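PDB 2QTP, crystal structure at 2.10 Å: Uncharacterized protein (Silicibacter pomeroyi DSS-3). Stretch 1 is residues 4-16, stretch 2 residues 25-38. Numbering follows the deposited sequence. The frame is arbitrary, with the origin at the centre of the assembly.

Stretch 1 4-16: KIRKIAVFIEETR
Stretch 2 (25-38) PPTRKAVAVAVIEN

A strand starting at I5 and one ending at E37 run antiparallel side by side: their axes approach to 4.6 Å, with 162° between the N-to-C directions. Extended backbone angles run through both, for example -123/128 at F11 and -142/133 at V31. The exception is R6, at -76/-43. There the register slips by one residue: I5 pairs with I36, yet I8 pairs with A34, and from there the pairing continues without a break to T15-T27.

The ladder satisfies the main-chain N and O of alternate residues, those of the hydrogen-bonded pairs. Reciprocal pairs link A9 and V33 (A9 N to V33 O 2.8 Å, V33 N to A9 O 2.8 Å), F11 and V31 (F11 N to V31 O and V31 N to F11 O, both 2.9 Å), and E13 and K29 (E13 N to K29 O 2.9 Å, K29 N to E13 O 3.0 Å). N-H...O angles in these six bonds run from 156° to 168°. At T15-T27 the pair is uneven: T15 N to T27 O is 2.9 Å at 171°, whereas T27 N to T15 O is 3.2 Å at 138°. Around the irregularity, V35 N donates to K7 O (2.9 Å, 167°), but V35 O accepts from R6 N (2.8 Å, 146°), and E37 N reaches K4 O at 3.3 Å. In the intervening pairs CA hydrogens approach the same carbonyls, as from I8 CA to V33 O at 3.2 Å.

One face carries I5, I8, V10, I12, E14 and, opposite, R28, A30, A32, A34, I36. The small, buried alanines receive larger neighbours: V10 (chi1 t) places CG2 4.1 Å from A32 CB, and I12 (m, t) places CG1 4.4 Å from A30 CB. I5 is m, t and I36 p, t; I5 CG1 lies 3.8 Å from I36 CG2.

On the other face, F11 (chi1 -49°, chi2 65°) packs CB 3.8 Å from V31 CG1 and CE1 3.9 Å from V33 CG2. V31 is p, V33 and V35 t; all three are buried, and V35 loses the most area to the other stretch, 88 Å² of the 1053 Å² summed over both sides.

Charge sits farther along this face. E13 (t, t, -53°) and K29 (m, t, t, t) bring OE2 and NZ to 4.2 Å, beyond a salt bridge. A water fills the gap, donating to E13 OE2 at 2.9 Å and accepting from K29 NZ at 2.9 Å. The guanidinium nitrogens of R6, together with R28 NH1 and NH2, are satisfied elsewhere in the structure.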

# COMPACT_ATOMS: atom_id res chain seq x y z
N LYS A 4 -12.29 6.10 -8.61
CA LYS A 4 -13.15 6.22 -7.38
C LYS A 4 -12.32 6.30 -6.10
O LYS A 4 -12.50 5.43 -5.25
CB LYS A 4 -14.09 5.00 -7.26
N ILE A 5 -11.43 7.28 -5.97
CA ILE A 5 -10.58 7.44 -4.74
C ILE A 5 -11.25 8.34 -3.71
O ILE A 5 -11.41 9.53 -3.92
CB ILE A 5 -9.16 8.03 -5.04
CG1 ILE A 5 -8.35 7.13 -5.97
CG2 ILE A 5 -8.36 8.23 -3.75
CD1 ILE A 5 -7.11 7.82 -6.57
N ARG A 6 -11.65 7.77 -2.58
CA ARG A 6 -12.23 8.57 -1.49
C ARG A 6 -11.19 9.38 -0.67
O ARG A 6 -11.40 10.55 -0.32
CB ARG A 6 -13.03 7.67 -0.55
CG ARG A 6 -13.64 8.42 0.61
CD ARG A 6 -14.70 7.59 1.33
NE ARG A 6 -14.17 6.45 2.09
CZ ARG A 6 -13.76 6.53 3.35
NH1 ARG A 6 -13.80 7.67 4.01
NH2 ARG A 6 -13.32 5.44 3.97
N LYS A 7 -10.07 8.72 -0.37
CA LYS A 7 -9.01 9.25 0.50
C LYS A 7 -7.66 8.78 -0.00
O LYS A 7 -7.54 7.62 -0.44
CB LYS A 7 -9.11 8.64 1.92
CG LYS A 7 -9.86 9.32 2.96
CD LYS A 7 -9.49 8.73 4.32
CE LYS A 7 -10.16 9.47 5.46
NZ LYS A 7 -9.63 8.98 6.78
N ILE A 8 -6.66 9.63 0.13
CA ILE A 8 -5.27 9.26 -0.09
C ILE A 8 -4.52 9.66 1.18
O ILE A 8 -4.79 10.70 1.75
CB ILE A 8 -4.60 9.98 -1.30
CG1 ILE A 8 -5.17 9.49 -2.62
CG2 ILE A 8 -3.07 9.71 -1.32
CD1 ILE A 8 -4.60 10.24 -3.78
N ALA A 9 -3.60 8.83 1.64
CA ALA A 9 -2.85 9.14 2.85
C ALA A 9 -1.40 8.78 2.63
O ALA A 9 -1.11 7.77 1.96
CB ALA A 9 -3.43 8.38 4.02
N VAL A 10 -0.49 9.60 3.15
CA VAL A 10 0.96 9.34 3.05
C VAL A 10 1.56 9.38 4.46
O VAL A 10 1.26 10.30 5.25
CB VAL A 10 1.64 10.33 2.07
CG1 VAL A 10 3.14 10.06 1.96
CG2 VAL A 10 0.97 10.26 0.68
N PHE A 11 2.36 8.37 4.79
CA PHE A 11 3.01 8.22 6.13
C PHE A 11 4.51 8.14 5.90
O PHE A 11 4.95 7.35 5.06
CB PHE A 11 2.60 6.92 6.84
CG PHE A 11 1.10 6.64 6.88
CD1 PHE A 11 0.36 6.41 5.73
CD2 PHE A 11 0.44 6.53 8.11
CE1 PHE A 11 -1.01 6.14 5.80
CE2 PHE A 11 -0.94 6.23 8.19
CZ PHE A 11 -1.65 6.05 7.04
N ILE A 12 5.28 8.98 6.59
CA ILE A 12 6.73 8.89 6.53
C ILE A 12 7.26 8.71 7.96
O ILE A 12 6.79 9.36 8.90
CB ILE A 12 7.39 10.18 6.01
CG1 ILE A 12 6.73 10.66 4.73
CG2 ILE A 12 8.88 9.95 5.76
CD1 ILE A 12 7.46 11.85 4.14
N GLU A 13 8.31 7.91 8.09
CA GLU A 13 8.90 7.67 9.38
C GLU A 13 10.41 7.75 9.28
O GLU A 13 11.00 7.08 8.44
CB GLU A 13 8.36 6.32 9.84
CG GLU A 13 8.98 5.66 11.04
CD GLU A 13 8.66 4.17 11.05
OE1 GLU A 13 7.44 3.83 10.95
OE2 GLU A 13 9.64 3.36 11.09
N GLU A 14 11.03 8.61 10.11
CA GLU A 14 12.46 8.76 10.16
C GLU A 14 12.98 8.21 11.46
O GLU A 14 12.54 8.63 12.52
CB GLU A 14 12.92 10.22 10.14
CG GLU A 14 12.26 11.13 9.16
CD GLU A 14 12.84 12.55 9.24
OE1 GLU A 14 13.85 12.79 9.98
OE2 GLU A 14 12.26 13.40 8.53
N THR A 15 13.97 7.34 11.38
CA THR A 15 14.60 6.75 12.54
C THR A 15 15.96 7.35 12.68
O THR A 15 16.80 7.25 11.78
CB THR A 15 14.75 5.26 12.37
OG1 THR A 15 13.45 4.70 12.18
CG2 THR A 15 15.41 4.66 13.58
N ARG A 16 16.17 8.02 13.81
CA ARG A 16 17.42 8.65 14.11
C ARG A 16 18.22 7.90 15.19
O ARG A 16 19.40 8.17 15.34
CB ARG A 16 17.17 10.06 14.62
CG ARG A 16 16.24 10.93 13.76
CD ARG A 16 16.29 12.34 14.37
NE ARG A 16 15.69 13.35 13.51
CZ ARG A 16 15.66 14.64 13.80
NH1 ARG A 16 16.20 15.10 14.93
NH2 ARG A 16 15.08 15.49 12.96
N PRO A 25 23.02 9.50 8.08
CA PRO A 25 21.71 10.15 8.01
C PRO A 25 20.61 9.21 8.54
O PRO A 25 20.79 7.99 8.54
CB PRO A 25 21.53 10.41 6.51
CG PRO A 25 22.30 9.31 5.86
CD PRO A 25 23.50 9.11 6.74
N PRO A 26 19.50 9.78 9.03
CA PRO A 26 18.36 8.96 9.44
C PRO A 26 17.86 8.07 8.34
O PRO A 26 17.86 8.48 7.19
CB PRO A 26 17.27 10.00 9.76
CG PRO A 26 18.05 11.20 10.20
CD PRO A 26 19.27 11.21 9.29
N THR A 27 17.41 6.86 8.68
CA THR A 27 16.82 6.01 7.71
C THR A 27 15.33 6.34 7.63
O THR A 27 14.72 6.73 8.62
CB THR A 27 17.12 4.53 8.00
OG1 THR A 27 16.66 4.19 9.30
CG2 THR A 27 18.63 4.29 7.92
N ARG A 28 14.74 6.22 6.45
CA ARG A 28 13.38 6.64 6.26
C ARG A 28 12.55 5.64 5.49
O ARG A 28 13.04 4.97 4.58
CB ARG A 28 13.33 7.99 5.53
CG ARG A 28 14.05 9.14 6.23
CD ARG A 28 13.86 10.42 5.47
NE ARG A 28 14.43 10.30 4.13
CZ ARG A 28 14.11 11.07 3.08
NH1 ARG A 28 13.19 12.03 3.20
NH2 ARG A 28 14.70 10.86 1.92
N LYS A 29 11.28 5.55 5.87
CA LYS A 29 10.32 4.70 5.18
C LYS A 29 9.11 5.57 4.84
O LYS A 29 8.72 6.45 5.63
CB LYS A 29 9.82 3.57 6.08
CG LYS A 29 10.88 2.78 6.80
CD LYS A 29 10.19 1.67 7.57
CE LYS A 29 11.16 0.70 8.22
NZ LYS A 29 10.37 -0.24 9.04
N ALA A 30 8.51 5.33 3.69
CA ALA A 30 7.29 6.04 3.33
C ALA A 30 6.31 5.03 2.80
O ALA A 30 6.71 4.02 2.21
CB ALA A 30 7.57 7.13 2.29
N VAL A 31 5.03 5.29 3.02
CA VAL A 31 3.96 4.46 2.47
C VAL A 31 2.81 5.39 2.04
O VAL A 31 2.48 6.32 2.75
CB VAL A 31 3.49 3.32 3.45
CG1 VAL A 31 3.23 3.81 4.81
CG2 VAL A 31 2.24 2.58 2.90
N ALA A 32 2.28 5.17 0.84
CA ALA A 32 1.15 5.92 0.30
C ALA A 32 -0.02 4.92 0.17
O ALA A 32 0.17 3.80 -0.30
CB ALA A 32 1.50 6.58 -1.06
N VAL A 33 -1.20 5.35 0.62
CA VAL A 33 -2.40 4.52 0.70
C VAL A 33 -3.58 5.22 -0.01
O VAL A 33 -3.75 6.45 0.13
CB VAL A 33 -2.79 4.27 2.18
CG1 VAL A 33 -4.02 3.43 2.27
CG2 VAL A 33 -1.65 3.61 2.90
N ALA A 34 -4.35 4.45 -0.77
CA ALA A 34 -5.59 4.94 -1.43
C ALA A 34 -6.74 4.07 -1.00
O ALA A 34 -6.59 2.86 -0.85
CB ALA A 34 -5.48 4.94 -2.96
N VAL A 35 -7.86 4.72 -0.73
CA VAL A 35 -9.11 4.05 -0.41
C VAL A 35 -10.03 4.22 -1.61
O VAL A 35 -10.38 5.34 -1.98
CB VAL A 35 -9.76 4.59 0.88
CG1 VAL A 35 -11.07 3.83 1.20
CG2 VAL A 35 -8.74 4.53 2.05
N ILE A 36 -10.40 3.11 -2.24
CA ILE A 36 -11.27 3.16 -3.41
C ILE A 36 -12.51 2.31 -3.21
O ILE A 36 -12.50 1.42 -2.40
CB ILE A 36 -10.55 2.66 -4.69
CG1 ILE A 36 -10.07 1.21 -4.50
CG2 ILE A 36 -9.37 3.57 -5.03
CD1 ILE A 36 -9.84 0.45 -5.77
N GLU A 37 -13.56 2.59 -3.97
CA GLU A 37 -14.74 1.75 -4.02
C GLU A 37 -14.41 0.48 -4.79
O GLU A 37 -13.75 0.53 -5.82
CB GLU A 37 -15.90 2.51 -4.69
CG GLU A 37 -17.20 1.69 -4.82
CD GLU A 37 -18.32 2.43 -5.57
OE1 GLU A 37 -18.82 3.45 -5.03
OE2 GLU A 37 -18.69 1.98 -6.69
N ASN A 38 -14.82 -0.67 -4.25
CA ASN A 38 -14.63 -1.95 -4.92
C ASN A 38 -15.80 -2.11 -5.87
O ASN A 38 -16.94 -2.19 -5.41
CB ASN A 38 -14.60 -3.05 -3.85
CG ASN A 38 -14.42 -4.43 -4.39
OD1 ASN A 38 -14.35 -4.66 -5.61
ND2 ASN A 38 -14.43 -5.41 -3.46
O HOH W 1 8.32 0.84 10.72